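Local atomic coordinates of staphylococcal enterotoxin-like toxin (Staphylococcus aureus, PDB entry 4DXF), a protein that probably binds host carbohydrate structures as a superantigen-like exoprotein, its chain folded into an OB domain followed by a beta-grasp domain. Residues A[54-59]-A[89-95]. Residues are numbered along the deposited sequence; the frame is centred on the assembly and turned at random.
Sequences FIYKIA and LEKYSVG
The F54 ring carries the aliphatic end of K91 on one face, with CE of K91 3.6 Å from CD1 of F54, and receives E90 at its edge, where OE2 of E90 lies near the ring plane. The carboxylate stands at 89° to the ring. NZ of K91 sits 4.4 Å from the ring centroid and almost on its normal, a cation-pi contact. K91 gets there by a bend at chi2 (-78°), after which its chain runs straight, alongside Y56 and pointing the same way. A water links the polar ends, donating to OH of Y56, which also bonds D52, and accepting from NZ of K91.

Past this cluster, strands 56-59 and 92-99 illustrate parallel pairing. N of K57 bonds O of K91 at 2.8 Å, O of K57 takes N of S93, and A59 uses N toward O of S93 and O toward N of G95. On the face carrying K57, Y92 and A59, the methyls of L89 cross the K57 chain, whose NZ reaches N48; A59 CB touches the Y92 ring obliquely. I58 and S93 turn to the other face, CD1 of I58 lying 4.0 Å from CB of S93, beside V80.

Two central strands of the OB domain are thus joined by backbone bonds, while ring and water would stabilise the K91 ammonium and the E90 carboxylate, too distant for a salt bridge, may assist.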
loop_
_atom_site.group_PDB
_atom_site.type_symbol
_atom_site.label_atom_id
_atom_site.label_comp_id
_atom_site.label_asym_id
_atom_site.label_seq_id
_atom_site.Cartn_x
_atom_site.Cartn_y
_atom_site.Cartn_z
ATOM N N PHE A 54 -3.814 17.354 13.525
ATOM C CA PHE A 54 -2.606 17.385 12.698
ATOM C C PHE A 54 -2.815 17.709 11.219
ATOM O O PHE A 54 -3.823 17.339 10.533
ATOM C CB PHE A 54 -1.867 16.024 12.802
ATOM C CG PHE A 54 -1.448 15.676 14.212
ATOM C CD1 PHE A 54 -0.248 16.186 14.747
ATOM C CD2 PHE A 54 -2.257 14.874 15.015
ATOM C CE1 PHE A 54 0.147 15.877 16.084
ATOM C CE2 PHE A 54 -1.879 14.525 16.329
ATOM C CZ PHE A 54 -0.663 15.031 16.877
ATOM N N ILE A 55 -1.801 18.340 10.641
ATOM C CA ILE A 55 -1.817 18.452 9.217
ATOM C C ILE A 55 -0.939 17.353 8.599
ATOM O O ILE A 55 0.309 17.380 8.789
ATOM C CB ILE A 55 -1.294 19.866 8.795
ATOM C CG1 ILE A 55 -2.052 21.004 9.519
ATOM C CG2 ILE A 55 -1.336 20.036 7.360
ATOM C CD1 ILE A 55 -1.522 22.421 9.073
ATOM N N TYR A 56 -1.547 16.401 7.909
ATOM C CA TYR A 56 -0.780 15.342 7.246
ATOM C C TYR A 56 -0.300 15.746 5.908
ATOM O O TYR A 56 -1.034 16.216 5.042
ATOM C CB TYR A 56 -1.479 13.965 7.197
ATOM C CG TYR A 56 -1.894 13.443 8.509
ATOM C CD1 TYR A 56 -2.936 14.023 9.223
ATOM C CD2 TYR A 56 -1.240 12.310 9.095
ATOM C CE1 TYR A 56 -3.309 13.533 10.496
ATOM C CE2 TYR A 56 -1.628 11.820 10.348
ATOM C CZ TYR A 56 -2.664 12.397 11.019
ATOM O OH TYR A 56 -3.029 11.923 12.232
ATOM N N LYS A 57 1.034 15.616 5.715
ATOM C CA LYS A 57 1.616 15.991 4.440
ATOM C C LYS A 57 1.797 14.769 3.588
ATOM O O LYS A 57 2.656 13.907 3.904
ATOM C CB LYS A 57 3.010 16.606 4.666
ATOM C CG LYS A 57 2.999 17.841 5.581
ATOM C CD LYS A 57 3.180 19.079 4.788
ATOM C CE LYS A 57 3.101 20.202 5.811
ATOM N NZ LYS A 57 2.110 21.135 5.324
ATOM N N ILE A 58 1.062 14.675 2.513
ATOM C CA ILE A 58 1.082 13.487 1.666
ATOM C C ILE A 58 1.900 13.747 0.397
ATOM O O ILE A 58 1.483 14.472 -0.558
ATOM C CB ILE A 58 -0.366 12.930 1.289
ATOM C CG1 ILE A 58 -1.322 12.820 2.515
ATOM C CG2 ILE A 58 -0.356 11.606 0.363
ATOM C CD1 ILE A 58 -0.785 11.841 3.661
ATOM N N ALA A 59 3.109 13.137 0.337
ATOM C CA ALA A 59 3.874 13.296 -0.895
ATOM C C ALA A 59 3.241 12.927 -2.219
ATOM O O ALA A 59 2.689 11.824 -2.429
ATOM C CB ALA A 59 5.311 12.608 -0.737
ATOM N N LEU A 89 9.401 17.000 8.188
ATOM C CA LEU A 89 7.932 17.057 8.397
ATOM C C LEU A 89 7.480 16.087 9.461
ATOM O O LEU A 89 7.939 14.953 9.488
ATOM C CB LEU A 89 7.240 16.754 7.094
ATOM C CG LEU A 89 7.461 17.780 6.003
ATOM C CD1 LEU A 89 6.817 17.272 4.726
ATOM C CD2 LEU A 89 6.893 19.194 6.433
ATOM N N GLU A 90 6.606 16.526 10.360
ATOM C CA GLU A 90 6.231 15.708 11.494
ATOM C C GLU A 90 5.346 14.481 11.084
ATOM O O GLU A 90 5.441 13.369 11.656
ATOM C CB GLU A 90 5.500 16.611 12.475
ATOM C CG GLU A 90 5.071 16.007 13.806
ATOM C CD GLU A 90 4.223 16.981 14.661
ATOM O OE1 GLU A 90 3.983 18.159 14.216
ATOM O OE2 GLU A 90 3.788 16.552 15.769
ATOM N N LYS A 91 4.457 14.748 10.138
ATOM C CA LYS A 91 3.426 13.791 9.663
ATOM C C LYS A 91 3.491 13.737 8.172
ATOM O O LYS A 91 3.028 14.611 7.435
ATOM C CB LYS A 91 2.030 14.231 10.149
ATOM C CG LYS A 91 1.952 14.397 11.598
ATOM C CD LYS A 91 1.838 13.055 12.351
ATOM C CE LYS A 91 1.597 13.264 13.813
ATOM N NZ LYS A 91 1.502 11.960 14.508
ATOM N N TYR A 92 4.113 12.672 7.699
ATOM C CA TYR A 92 4.467 12.538 6.364
ATOM C C TYR A 92 4.201 11.090 6.004
ATOM O O TYR A 92 4.504 10.179 6.811
ATOM C CB TYR A 92 5.990 12.845 6.271
ATOM C CG TYR A 92 6.632 12.448 5.023
ATOM C CD1 TYR A 92 7.177 11.148 4.881
ATOM C CD2 TYR A 92 6.811 13.348 3.974
ATOM C CE1 TYR A 92 7.815 10.739 3.698
ATOM C CE2 TYR A 92 7.405 12.924 2.773
ATOM C CZ TYR A 92 7.933 11.619 2.678
ATOM O OH TYR A 92 8.578 11.250 1.527
ATOM N N SER A 93 3.677 10.924 4.807
ATOM C CA SER A 93 3.348 9.684 4.121
ATOM C C SER A 93 3.426 9.809 2.596
ATOM O O SER A 93 3.358 10.926 1.997
ATOM C CB SER A 93 1.994 9.133 4.655
ATOM O OG SER A 93 1.668 7.933 4.056
ATOM N N VAL A 94 3.602 8.692 1.898
ATOM C CA VAL A 94 3.866 8.735 0.482
ATOM C C VAL A 94 2.793 8.086 -0.368
ATOM O O VAL A 94 2.536 6.890 -0.188
ATOM C CB VAL A 94 5.239 8.039 0.177
ATOM C CG1 VAL A 94 5.484 8.107 -1.295
ATOM C CG2 VAL A 94 6.312 8.742 0.987
ATOM N N GLY A 95 2.127 8.833 -1.275
ATOM C CA GLY A 95 1.164 8.200 -2.187
ATOM C C GLY A 95 -0.116 7.805 -1.423
ATOM O O GLY A 95 -0.379 8.410 -0.388
HETATM O O HOH W 1 -1.083 10.738 13.919
#